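Local atomic coordinates of uracil-DNA glycosylase (Epstein-Barr virus, PDB entry 6LYJ), a protein that belongs to the uracil-DNA glycosylase superfamily and has an alpha/beta fold built round a four-stranded parallel beta-sheet. Residues 28-33 / 70-75; 52-57 / 163-168; 60-65 / 153-158; 102-107 / 135-140. All coordinates share one frame; numbering follows the deposited sequence.

Contact 1: residues 28-33 / 70-75; sequences LLLPDL and MCMAWA
Met-72 packs against Leu-29 and Leu-30, and Ala-75 against Pro-31. The contact joins the N-cap region of helix 32-38, where Pro-31 is the N-cap residue, to a type I beta turn, Met-70 to Ala-73, that runs into a short 3-10 segment. No hydrogen bond crosses it. The side-chain contacts are apolar, and some carbons rest on carbonyl oxygens. Met-72 carries much of it. Its CB lies 3.6 Å from Leu-29 O. CG is placed beside the backbone N and anti to the carbonyl carbon (chi1 -59°). There it touches both Leu-29 O and Leu-29 CB, the latter at 3.7 Å. The chain then bends at chi2 (-59°), and SD comes to 3.8 Å from Leu-30 CD2. The two side chains cross obliquely. CE, at the tip, passes 4.3 Å from Leu-28 O and also packs on Trp-167 of helix 167-181.

Leu-29 CD1 reaches Cys-71 SG at 4.0 Å. Leu-30 CD2 touches both Ala-75 CB and the Trp-74 ring atom CH2. Trp-74 NE1 makes a weak hydrogen bond to Cys-71 O within segment 70-75, and the ring meets Trp-34 edge-to-face. Leu-30 also touches Phe-170 of helix 167-181. The proline ring closes the contact, with Pro-31 CD 3.9 Å from Ala-75 CB and Pro-31 CG 3.6 Å from Ala-75 O.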
loop_
_atom_site.group_PDB
_atom_site.type_symbol
_atom_site.label_atom_id
_atom_site.label_comp_id
_atom_site.label_asym_id
_atom_site.label_seq_id
_atom_site.Cartn_x
_atom_site.Cartn_y
_atom_site.Cartn_z
ATOM N N LEU A 28 12.626 20.497 -9.701
ATOM C CA LEU A 28 11.739 19.357 -9.866
ATOM C C LEU A 28 11.937 18.294 -8.792
ATOM O O LEU A 28 11.376 17.198 -8.913
ATOM C CB LEU A 28 11.932 18.746 -11.255
ATOM C CG LEU A 28 11.650 19.718 -12.406
ATOM C CD1 LEU A 28 11.975 19.084 -13.753
ATOM C CD2 LEU A 28 10.205 20.213 -12.367
ATOM N N LEU A 29 12.749 18.583 -7.769
ATOM C CA LEU A 29 12.920 17.737 -6.588
ATOM C C LEU A 29 13.583 16.399 -6.893
ATOM O O LEU A 29 13.947 15.664 -5.969
ATOM C CB LEU A 29 11.576 17.494 -5.897
ATOM C CG LEU A 29 10.839 18.733 -5.393
ATOM C CD1 LEU A 29 9.457 18.347 -4.883
ATOM C CD2 LEU A 29 11.649 19.431 -4.310
ATOM N N LEU A 30 13.728 16.065 -8.159
ATOM C CA LEU A 30 14.324 14.800 -8.563
ATOM C C LEU A 30 15.843 14.916 -8.644
ATOM O O LEU A 30 16.374 15.986 -8.956
ATOM C CB LEU A 30 13.779 14.370 -9.922
ATOM C CG LEU A 30 12.347 13.825 -9.950
ATOM C CD1 LEU A 30 11.864 13.735 -11.382
ATOM C CD2 LEU A 30 12.274 12.466 -9.283
ATOM N N PRO A 31 16.559 13.824 -8.380
ATOM C CA PRO A 31 18.013 13.831 -8.572
ATOM C C PRO A 31 18.363 13.995 -10.039
ATOM O O PRO A 31 17.580 13.671 -10.937
ATOM C CB PRO A 31 18.458 12.459 -8.046
ATOM C CG PRO A 31 17.274 11.912 -7.303
ATOM C CD PRO A 31 16.071 12.508 -7.943
ATOM N N ASP A 32 19.574 14.510 -10.272
ATOM C CA ASP A 32 20.012 14.798 -11.635
ATOM C C ASP A 32 20.002 13.544 -12.504
ATOM O O ASP A 32 19.703 13.615 -13.702
ATOM C CB ASP A 32 21.410 15.419 -11.615
ATOM C CG ASP A 32 21.432 16.793 -10.969
ATOM O OD1 ASP A 32 20.472 17.567 -11.170
ATOM O OD2 ASP A 32 22.413 17.099 -10.259
ATOM N N LEU A 33 20.348 12.389 -11.928
ATOM C CA LEU A 33 20.327 11.156 -12.711
ATOM C C LEU A 33 18.918 10.836 -13.194
ATOM O O LEU A 33 18.732 10.356 -14.316
ATOM C CB LEU A 33 20.888 10.004 -11.882
ATOM C CG LEU A 33 22.412 9.949 -11.798
ATOM C CD1 LEU A 33 22.828 8.960 -10.729
ATOM C CD2 LEU A 33 23.024 9.581 -13.143
ATOM N N MET A 70 11.453 14.750 1.237
ATOM C CA MET A 70 11.384 13.303 1.319
ATOM C C MET A 70 10.436 12.681 0.305
ATOM O O MET A 70 10.434 11.454 0.167
ATOM C CB MET A 70 10.973 12.860 2.733
ATOM C CG MET A 70 12.002 13.178 3.809
ATOM S SD MET A 70 13.593 12.363 3.528
ATOM C CE MET A 70 13.109 10.640 3.644
ATOM N N CYS A 71 9.623 13.476 -0.402
ATOM C CA CYS A 71 8.654 12.864 -1.304
ATOM C C CYS A 71 9.309 12.231 -2.527
ATOM O O CYS A 71 8.655 11.436 -3.208
ATOM C CB CYS A 71 7.591 13.881 -1.745
ATOM S SG CYS A 71 8.116 15.140 -2.937
ATOM N N MET A 72 10.577 12.542 -2.808
ATOM C CA MET A 72 11.337 11.883 -3.866
ATOM C C MET A 72 12.425 10.962 -3.324
ATOM O O MET A 72 13.358 10.618 -4.059
ATOM C CB MET A 72 11.957 12.917 -4.809
ATOM C CG MET A 72 10.956 13.840 -5.487
ATOM S SD MET A 72 9.740 12.957 -6.491
ATOM C CE MET A 72 8.749 14.321 -7.096
ATOM N N ALA A 73 12.347 10.577 -2.046
ATOM C CA ALA A 73 13.382 9.713 -1.481
ATOM C C ALA A 73 13.506 8.406 -2.250
ATOM O O ALA A 73 14.610 7.864 -2.381
ATOM C CB ALA A 73 13.095 9.432 -0.004
ATOM N N TRP A 74 12.388 7.899 -2.784
ATOM C CA TRP A 74 12.388 6.669 -3.569
ATOM C C TRP A 74 13.310 6.733 -4.778
ATOM O O TRP A 74 13.653 5.685 -5.335
ATOM C CB TRP A 74 10.971 6.357 -4.048
ATOM C CG TRP A 74 10.358 7.492 -4.812
ATOM C CD1 TRP A 74 9.619 8.522 -4.301
ATOM C CD2 TRP A 74 10.461 7.732 -6.220
ATOM N NE1 TRP A 74 9.239 9.378 -5.305
ATOM C CE2 TRP A 74 9.745 8.918 -6.494
ATOM C CE3 TRP A 74 11.075 7.056 -7.277
ATOM C CZ2 TRP A 74 9.633 9.442 -7.780
ATOM C CZ3 TRP A 74 10.959 7.579 -8.555
ATOM C CH2 TRP A 74 10.246 8.760 -8.795
ATOM N N ALA A 75 13.709 7.926 -5.204
ATOM C CA ALA A 75 14.548 8.078 -6.381
ATOM C C ALA A 75 16.028 8.239 -6.059
ATOM O O ALA A 75 16.835 8.334 -6.986
ATOM C CB ALA A 75 14.070 9.277 -7.207
#

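Contact 2: residues 52-57 / 163-168; sequences IACVRR and ADIGWA
One methyl group, Val-55 CG2, touches both Ile-165 CD1 and the indole of Trp-167. In this alpha/beta fold, helix 42-59 packs here on the loop that leads into helix 167-181, whose N-cap residue is Gly-166. No hydrogen bond crosses between the two segments.

The aliphatic contact joins Val-55 and Ile-165. Val-55 CG2 comes to 3.6 Å from Ile-165 CD1, the closest approach across the contact. The two side chains cross at about a right angle.

Sulfur packing adds to it. Cys-54 SG, anti to its backbone N (chi1 177°), is brought against Ile-165 CB at 4.0 Å. The isoleucine CG2 branch lies only a little farther from the same sulfur.

The aromatic contacts belong to Trp-167. Val-55 CG2 approaches the ring obliquely and sits 3.8 Å from Trp-167 CZ2. The valine and tryptophan side chains also cross at about a right angle. Farther along the ring, Ile-52 CG1 meets Trp-167 CH2 at 4.3 Å. Leu-48 and Val-51, earlier on helix 42-59, touch this indole too.

The polar partners lie outside the two segments. Elsewhere on helix 42-59, Arg-56 NE forms a salt bridge with Glu-68 OE1. Trp-167 is buried, and its N-H is satisfied by a hydrogen bond from NE1 to Thr-153 OG1. Val-55 CG2 lies 3.8 Å from that same Trp-167 NE1.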
loop_
_atom_site.group_PDB
_atom_site.type_symbol
_atom_site.label_atom_id
_atom_site.label_comp_id
_atom_site.label_asym_id
_atom_site.label_seq_id
_atom_site.Cartn_x
_atom_site.Cartn_y
_atom_site.Cartn_z
ATOM N N ILE A 52 4.079 20.025 -8.124
ATOM C CA ILE A 52 4.892 20.408 -6.972
ATOM C C ILE A 52 4.368 21.696 -6.346
ATOM O O ILE A 52 4.280 21.820 -5.119
ATOM C CB ILE A 52 6.368 20.529 -7.391
ATOM C CG1 ILE A 52 6.923 19.145 -7.734
ATOM C CG2 ILE A 52 7.193 21.203 -6.300
ATOM C CD1 ILE A 52 8.277 19.174 -8.392
ATOM N N ALA A 53 4.006 22.674 -7.184
ATOM C CA ALA A 53 3.478 23.936 -6.679
ATOM C C ALA A 53 2.147 23.732 -5.966
ATOM O O ALA A 53 1.873 24.379 -4.947
ATOM C CB ALA A 53 3.335 24.938 -7.826
ATOM N N CYS A 54 1.290 22.865 -6.511
ATOM C CA CYS A 54 0.026 22.550 -5.852
ATOM C C CYS A 54 0.268 22.002 -4.453
ATOM O O CYS A 54 -0.389 22.415 -3.485
ATOM C CB CYS A 54 -0.763 21.543 -6.692
ATOM S SG CYS A 54 -2.319 21.002 -5.946
ATOM N N VAL A 55 1.199 21.051 -4.331
ATOM C CA VAL A 55 1.504 20.498 -3.012
ATOM C C VAL A 55 2.042 21.588 -2.091
ATOM O O VAL A 55 1.717 21.628 -0.897
ATOM C CB VAL A 55 2.488 19.318 -3.130
ATOM C CG1 VAL A 55 2.837 18.776 -1.747
ATOM C CG2 VAL A 55 1.905 18.212 -3.999
ATOM N N ARG A 56 2.877 22.486 -2.628
ATOM C CA ARG A 56 3.393 23.590 -1.819
ATOM C C ARG A 56 2.270 24.477 -1.291
ATOM O O ARG A 56 2.319 24.935 -0.145
ATOM C CB ARG A 56 4.397 24.424 -2.617
ATOM C CG ARG A 56 5.751 23.760 -2.776
ATOM C CD ARG A 56 6.799 24.757 -3.232
ATOM N NE ARG A 56 8.089 24.115 -3.465
ATOM C CZ ARG A 56 8.736 24.142 -4.624
ATOM N NH1 ARG A 56 8.222 24.799 -5.656
ATOM N NH2 ARG A 56 9.904 23.527 -4.745
ATOM N N ARG A 57 1.256 24.742 -2.120
ATOM C CA ARG A 57 0.114 25.520 -1.646
ATOM C C ARG A 57 -0.652 24.767 -0.567
ATOM O O ARG A 57 -1.068 25.357 0.438
ATOM C CB ARG A 57 -0.827 25.869 -2.802
ATOM C CG ARG A 57 -0.276 26.866 -3.809
ATOM C CD ARG A 57 -1.369 27.347 -4.762
ATOM N NE ARG A 57 -2.090 26.249 -5.406
ATOM C CZ ARG A 57 -1.698 25.637 -6.521
ATOM N NH1 ARG A 57 -0.575 25.999 -7.125
ATOM N NH2 ARG A 57 -2.429 24.651 -7.027
ATOM N N ALA A 163 -5.037 12.179 -4.440
ATOM C CA ALA A 163 -5.122 11.267 -5.576
ATOM C C ALA A 163 -5.365 11.975 -6.906
ATOM O O ALA A 163 -5.104 11.384 -7.957
ATOM C CB ALA A 163 -6.226 10.231 -5.339
ATOM N N ASP A 164 -5.862 13.215 -6.898
ATOM C CA ASP A 164 -6.261 13.877 -8.136
ATOM C C ASP A 164 -5.520 15.185 -8.387
ATOM O O ASP A 164 -6.002 16.023 -9.155
ATOM C CB ASP A 164 -7.771 14.127 -8.142
ATOM C CG ASP A 164 -8.575 12.843 -8.182
ATOM O OD1 ASP A 164 -8.243 11.956 -8.996
ATOM O OD2 ASP A 164 -9.535 12.719 -7.392
ATOM N N ILE A 165 -4.363 15.395 -7.762
ATOM C CA ILE A 165 -3.639 16.645 -7.955
ATOM C C ILE A 165 -2.568 16.537 -9.028
ATOM O O ILE A 165 -1.861 17.521 -9.291
ATOM C CB ILE A 165 -3.035 17.140 -6.628
ATOM C CG1 ILE A 165 -1.930 16.198 -6.163
ATOM C CG2 ILE A 165 -4.129 17.265 -5.575
ATOM C CD1 ILE A 165 -1.199 16.697 -4.949
ATOM N N GLY A 166 -2.427 15.375 -9.658
ATOM C CA GLY A 166 -1.517 15.209 -10.775
ATOM C C GLY A 166 -0.378 14.240 -10.541
ATOM O O GLY A 166 0.434 14.047 -11.456
ATOM N N TRP A 167 -0.254 13.626 -9.360
ATOM C CA TRP A 167 0.819 12.659 -9.150
ATOM C C TRP A 167 0.663 11.444 -10.060
ATOM O O TRP A 167 1.660 10.871 -10.511
ATOM C CB TRP A 167 0.873 12.214 -7.686
ATOM C CG TRP A 167 1.487 13.213 -6.731
ATOM C CD1 TRP A 167 0.940 13.673 -5.563
ATOM C CD2 TRP A 167 2.757 13.866 -6.860
ATOM N NE1 TRP A 167 1.790 14.565 -4.962
ATOM C CE2 TRP A 167 2.912 14.703 -5.738
ATOM C CE3 TRP A 167 3.777 13.828 -7.819
ATOM C CZ2 TRP A 167 4.046 15.493 -5.545
ATOM C CZ3 TRP A 167 4.901 14.614 -7.627
ATOM C CH2 TRP A 167 5.026 15.436 -6.499
ATOM N N ALA A 168 -0.580 11.017 -10.311
ATOM C CA ALA A 168 -0.801 9.796 -11.083
ATOM C C ALA A 168 -0.269 9.927 -12.506
ATOM O O ALA A 168 0.312 8.978 -13.047
ATOM C CB ALA A 168 -2.290 9.440 -11.096
#

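Contact 3: residues 60-65 / 153-158; sequences TQATVY and TVQKGK
Val-64 and Tyr-65 run antiparallel to Gln-155 and Val-154, and three backbone hydrogen bonds link the two segments. Tyr-65 and Val-154 form the hydrogen-bonded pair and use each other's N and O. Tyr-65 N to Val-154 O is 2.8 Å and nearly straight (176°). Val-154 N to Tyr-65 O is more bent at the hydrogen (140°). Beyond the bridged residues, Lys-156 N adds a third bond to Thr-63 O, at 2.9 Å. Val-64 and Gln-155 are the non-hydrogen-bonded pair, their CA atoms 4.4 Å apart.

Tyr-65 and Val-154 point to one face of the ladder. There Tyr-65 CB touches Val-154 CG1. Lys-156 CG stands anti to its backbone N (chi1 167°), and from it the extended chain runs beside the tyrosine ring, both side chains pointing the same way. Tyr-65 CE2 is 3.5 Å from Lys-156 CB, and Tyr-65 OH is 3.9 Å from Lys-156 CD. Thr-63 CB also packs on Lys-156 CB, at 3.7 Å.

Val-64 and Gln-155 point to the other face. Gln-155 reaches back to Ala-62 CB, with its NE2 3.8 Å away. Val-64 CG1 meets Thr-153 CB. Thr-153 OG1, the partner of Trp-167 NE1, also hydrogen-bonds to His-162 ND1. After the ladder, the type II turn Gln-155 to Lys-158 reverses the chain, and Lys-158 N bonds to Gln-155 O. The arrangement is a short two-stranded antiparallel ladder, separate from the central parallel sheet of this alpha/beta fold.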
loop_
_atom_site.group_PDB
_atom_site.type_symbol
_atom_site.label_atom_id
_atom_site.label_comp_id
_atom_site.label_asym_id
_atom_site.label_seq_id
_atom_site.Cartn_x
_atom_site.Cartn_y
_atom_site.Cartn_z
ATOM N N THR A 60 0.694 24.749 3.324
ATOM C CA THR A 60 0.471 25.842 4.264
ATOM C C THR A 60 -0.903 25.787 4.913
ATOM O O THR A 60 -1.125 26.473 5.918
ATOM C CB THR A 60 0.645 27.200 3.576
ATOM O OG1 THR A 60 -0.415 27.404 2.634
ATOM C CG2 THR A 60 1.982 27.268 2.852
ATOM N N GLN A 61 -1.821 24.989 4.372
ATOM C CA GLN A 61 -3.158 24.860 4.930
ATOM C C GLN A 61 -3.335 23.634 5.815
ATOM O O GLN A 61 -4.261 23.612 6.632
ATOM C CB GLN A 61 -4.189 24.844 3.795
ATOM C CG GLN A 61 -4.095 26.079 2.907
ATOM C CD GLN A 61 -4.775 25.905 1.565
ATOM O OE1 GLN A 61 -5.160 24.798 1.187
ATOM N NE2 GLN A 61 -4.929 27.004 0.834
ATOM N N ALA A 62 -2.469 22.629 5.696
ATOM C CA ALA A 62 -2.654 21.389 6.438
ATOM C C ALA A 62 -1.342 20.620 6.451
ATOM O O ALA A 62 -0.407 20.928 5.708
ATOM C CB ALA A 62 -3.777 20.539 5.835
ATOM N N THR A 63 -1.294 19.599 7.306
ATOM C CA THR A 63 -0.139 18.714 7.372
ATOM C C THR A 63 -0.141 17.769 6.180
ATOM O O THR A 63 -1.138 17.087 5.919
ATOM C CB THR A 63 -0.148 17.909 8.672
ATOM O OG1 THR A 63 -0.341 18.787 9.787
ATOM C CG2 THR A 63 1.168 17.162 8.839
ATOM N N VAL A 64 0.984 17.720 5.469
ATOM C CA VAL A 64 1.146 16.886 4.285
ATOM C C VAL A 64 2.343 15.968 4.496
ATOM O O VAL A 64 3.401 16.411 4.957
ATOM C CB VAL A 64 1.326 17.748 3.016
ATOM C CG1 VAL A 64 1.601 16.871 1.798
ATOM C CG2 VAL A 64 0.097 18.623 2.788
ATOM N N TYR A 65 2.173 14.690 4.152
ATOM C CA TYR A 65 3.220 13.691 4.281
ATOM C C TYR A 65 3.604 13.134 2.914
ATOM O O TYR A 65 2.745 12.996 2.039
ATOM C CB TYR A 65 2.782 12.524 5.185
ATOM C CG TYR A 65 2.444 12.908 6.607
ATOM C CD1 TYR A 65 3.372 13.556 7.412
ATOM C CD2 TYR A 65 1.200 12.613 7.146
ATOM C CE1 TYR A 65 3.070 13.899 8.721
ATOM C CE2 TYR A 65 0.886 12.954 8.448
ATOM C CZ TYR A 65 1.827 13.597 9.232
ATOM O OH TYR A 65 1.515 13.942 10.528
ATOM N N THR A 153 2.162 12.203 -2.309
ATOM C CA THR A 153 1.870 12.954 -1.096
ATOM C C THR A 153 0.478 12.587 -0.594
ATOM O O THR A 153 -0.321 11.976 -1.308
ATOM C CB THR A 153 1.981 14.474 -1.327
ATOM O OG1 THR A 153 1.151 14.857 -2.429
ATOM C CG2 THR A 153 3.429 14.875 -1.618
ATOM N N VAL A 154 0.202 12.953 0.656
ATOM C CA VAL A 154 -1.109 12.725 1.255
ATOM C C VAL A 154 -1.289 13.707 2.408
ATOM O O VAL A 154 -0.337 14.020 3.127
ATOM C CB VAL A 154 -1.266 11.254 1.713
ATOM C CG1 VAL A 154 -0.290 10.922 2.843
ATOM C CG2 VAL A 154 -2.705 10.962 2.119
ATOM N N GLN A 155 -2.516 14.197 2.577
ATOM C CA GLN A 155 -2.838 15.011 3.742
ATOM C C GLN A 155 -3.006 14.117 4.967
ATOM O O GLN A 155 -3.548 13.011 4.874
ATOM C CB GLN A 155 -4.108 15.831 3.502
ATOM C CG GLN A 155 -4.429 16.806 4.635
ATOM C CD GLN A 155 -5.725 17.572 4.424
ATOM O OE1 GLN A 155 -6.086 17.916 3.298
ATOM N NE2 GLN A 155 -6.427 17.851 5.516
ATOM N N LYS A 156 -2.505 14.593 6.106
ATOM C CA LYS A 156 -2.593 13.855 7.362
ATOM C C LYS A 156 -4.004 13.339 7.619
ATOM O O LYS A 156 -4.978 14.091 7.554
ATOM C CB LYS A 156 -2.148 14.753 8.516
ATOM C CG LYS A 156 -2.476 14.208 9.897
ATOM C CD LYS A 156 -2.100 15.209 10.974
ATOM C CE LYS A 156 -2.589 14.763 12.344
ATOM N NZ LYS A 156 -2.445 15.846 13.357
ATOM N N GLY A 157 -4.106 12.042 7.902
ATOM C CA GLY A 157 -5.362 11.423 8.269
ATOM C C GLY A 157 -6.365 11.232 7.154
ATOM O O GLY A 157 -7.465 10.739 7.421
ATOM N N LYS A 158 -6.038 11.604 5.916
ATOM C CA LYS A 158 -6.993 11.559 4.810
ATOM C C LYS A 158 -6.421 10.772 3.638
ATOM O O LYS A 158 -5.839 11.352 2.711
ATOM C CB LYS A 158 -7.393 12.971 4.386
ATOM C CG LYS A 158 -8.260 13.690 5.419
ATOM C CD LYS A 158 -8.616 15.099 4.973
ATOM C CE LYS A 158 -9.691 15.714 5.863
ATOM N NZ LYS A 158 -9.576 15.271 7.278
#

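Contact 4: residues 102-107 / 135-140; sequences AFSVAY and GCLDAW
Cys-136 sets its sulfur against the backbone and CB of Tyr-107. SG stands beside its own backbone N, anti to the carbonyl carbon (chi1 -63°). It lies 3.3 Å from Tyr-107 N and 3.7 Å from Tyr-107 CB, and also touches Tyr-107 CA.

Ser-104 works through its hydroxyl. OG, anti to the backbone N (chi1 -179°), donates to Gly-135 O at 2.7 Å, in the carbonyl plane and on a lone pair. The same OG accepts from Leu-137 N at 3.1 Å, and Asn-99 ND2 is a further partner. Three hydrogen bonds therefore hold this buried hydroxyl. Gly-135 O takes a second donor, Val-105 N, which stands above the carbonyl plane at 2.9 Å.

The bonds tie the loop between strand 85-89 and helix 113-125 to the start of helix 138-142, where Leu-137 is the N-cap residue. Both pieces flank the parallel sheet of the alpha/beta fold: Ala-102 and Leu-137 each touch Leu-147 of strand 145-149.

Gly-135 CA is 3.8 Å from Val-105 CG2. Gly-135 N donates to a water that also lies near Ala-106 O. Leu-137 CG and CD1 lie against Ser-104 CB, each at 3.7 Å.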
loop_
_atom_site.group_PDB
_atom_site.type_symbol
_atom_site.label_atom_id
_atom_site.label_comp_id
_atom_site.label_asym_id
_atom_site.label_seq_id
_atom_site.Cartn_x
_atom_site.Cartn_y
_atom_site.Cartn_z
ATOM N N ALA A 102 7.516 3.307 -0.976
ATOM C CA ALA A 102 6.323 2.480 -0.845
ATOM C C ALA A 102 6.514 1.444 0.258
ATOM O O ALA A 102 7.600 0.880 0.416
ATOM C CB ALA A 102 6.009 1.782 -2.170
ATOM N N PHE A 103 5.455 1.237 1.049
ATOM C CA PHE A 103 5.346 0.180 2.058
ATOM C C PHE A 103 6.278 0.350 3.255
ATOM O O PHE A 103 5.923 -0.030 4.376
ATOM C CB PHE A 103 5.566 -1.195 1.416
ATOM C CG PHE A 103 4.481 -1.576 0.451
ATOM C CD1 PHE A 103 3.204 -1.873 0.908
ATOM C CD2 PHE A 103 4.725 -1.613 -0.912
ATOM C CE1 PHE A 103 2.191 -2.210 0.022
ATOM C CE2 PHE A 103 3.720 -1.952 -1.807
ATOM C CZ PHE A 103 2.450 -2.248 -1.337
ATOM N N SER A 104 7.456 0.918 3.038
ATOM C CA SER A 104 8.439 1.049 4.103
ATOM C C SER A 104 8.010 2.094 5.130
ATOM O O SER A 104 7.278 3.039 4.826
ATOM C CB SER A 104 9.795 1.430 3.504
ATOM O OG SER A 104 10.791 1.535 4.498
ATOM N N VAL A 105 8.486 1.919 6.365
ATOM C CA VAL A 105 8.378 2.946 7.393
ATOM C C VAL A 105 9.762 3.166 7.990
ATOM O O VAL A 105 10.630 2.290 7.954
ATOM C CB VAL A 105 7.357 2.585 8.502
ATOM C CG1 VAL A 105 5.946 2.466 7.925
ATOM C CG2 VAL A 105 7.759 1.298 9.209
ATOM N N ALA A 106 9.950 4.351 8.566
ATOM C CA ALA A 106 11.231 4.715 9.152
ATOM C C ALA A 106 11.546 3.845 10.369
ATOM O O ALA A 106 10.670 3.203 10.958
ATOM C CB ALA A 106 11.240 6.194 9.539
ATOM N N TYR A 107 12.829 3.816 10.728
ATOM C CA TYR A 107 13.261 3.043 11.884
ATOM C C TYR A 107 12.567 3.547 13.143
ATOM O O TYR A 107 12.321 4.746 13.299
ATOM C CB TYR A 107 14.784 3.121 12.042
ATOM C CG TYR A 107 15.291 2.493 13.320
ATOM C CD1 TYR A 107 15.409 1.116 13.438
ATOM C CD2 TYR A 107 15.653 3.276 14.409
ATOM C CE1 TYR A 107 15.863 0.534 14.607
ATOM C CE2 TYR A 107 16.112 2.700 15.581
ATOM C CZ TYR A 107 16.214 1.328 15.672
ATOM O OH TYR A 107 16.673 0.750 16.834
ATOM N N GLY A 135 10.692 -1.716 9.682
ATOM C CA GLY A 135 10.050 -1.614 8.388
ATOM C C GLY A 135 10.886 -0.881 7.358
ATOM O O GLY A 135 10.351 -0.346 6.383
ATOM N N CYS A 136 12.203 -0.872 7.561
ATOM C CA CYS A 136 13.132 -0.119 6.725
ATOM C C CYS A 136 13.536 -0.951 5.517
ATOM O O CYS A 136 14.182 -1.994 5.666
ATOM C CB CYS A 136 14.372 0.280 7.521
ATOM S SG CYS A 136 14.037 1.377 8.902
ATOM N N LEU A 137 13.163 -0.490 4.325
ATOM C CA LEU A 137 13.474 -1.189 3.085
ATOM C C LEU A 137 14.632 -0.540 2.333
ATOM O O LEU A 137 14.799 -0.788 1.134
ATOM C CB LEU A 137 12.231 -1.267 2.195
ATOM C CG LEU A 137 11.026 -1.955 2.845
ATOM C CD1 LEU A 137 9.803 -1.928 1.936
ATOM C CD2 LEU A 137 11.392 -3.389 3.227
ATOM N N ASP A 138 15.443 0.272 3.024
ATOM C CA ASP A 138 16.514 1.012 2.359
ATOM C C ASP A 138 17.463 0.091 1.598
ATOM O O ASP A 138 17.910 0.434 0.501
ATOM C CB ASP A 138 17.306 1.842 3.373
ATOM C CG ASP A 138 16.449 2.860 4.103
ATOM O OD1 ASP A 138 15.208 2.762 4.033
ATOM O OD2 ASP A 138 17.022 3.784 4.713
ATOM N N ALA A 139 17.804 -1.067 2.172
ATOM C CA ALA A 139 18.757 -1.968 1.522
ATOM C C ALA A 139 18.212 -2.514 0.202
ATOM O O ALA A 139 18.959 -2.654 -0.783
ATOM C CB ALA A 139 19.129 -3.108 2.471
ATOM N N TRP A 140 16.902 -2.782 0.146
ATOM C CA TRP A 140 16.283 -3.127 -1.129
ATOM C C TRP A 140 16.451 -2.000 -2.132
ATOM O O TRP A 140 16.862 -2.229 -3.278
ATOM C CB TRP A 140 14.790 -3.403 -0.955
ATOM C CG TRP A 140 14.413 -4.569 -0.123
ATOM C CD1 TRP A 140 15.242 -5.388 0.582
ATOM C CD2 TRP A 140 13.083 -5.064 0.082
ATOM N NE1 TRP A 140 14.508 -6.358 1.225
ATOM C CE2 TRP A 140 13.180 -6.180 0.931
ATOM C CE3 TRP A 140 11.817 -4.667 -0.374
ATOM C CZ2 TRP A 140 12.062 -6.906 1.342
ATOM C CZ3 TRP A 140 10.704 -5.391 0.036
ATOM C CH2 TRP A 140 10.837 -6.500 0.885
HETATM O O HOH W 1 10.538 0.392 11.514
#

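Contacts 1, 2 and 3 form one connected region. Contact 4 touches none of them; its nearest neighbour is contact 1, about 6 Å away between nearest atoms. Contacts 1 and 2 are buried and have no hydrogen bond across their segments. They meet through Ile-52, Leu-29, Met-72 and Trp-167, so helices 42-59 and 167-181, which contact 2 joins, also touch contact 1. Contact 3 is only partly buried and is held by backbone hydrogen bonds, with exposed Thr-63 and Lys-156 at its margin. Thr-153 joins it to contact 2. Contact 4 is also buried and lies nearest the centre of the chain, beside the parallel sheet. Unlike contacts 1 and 2, it relies on a buried serine hydroxyl.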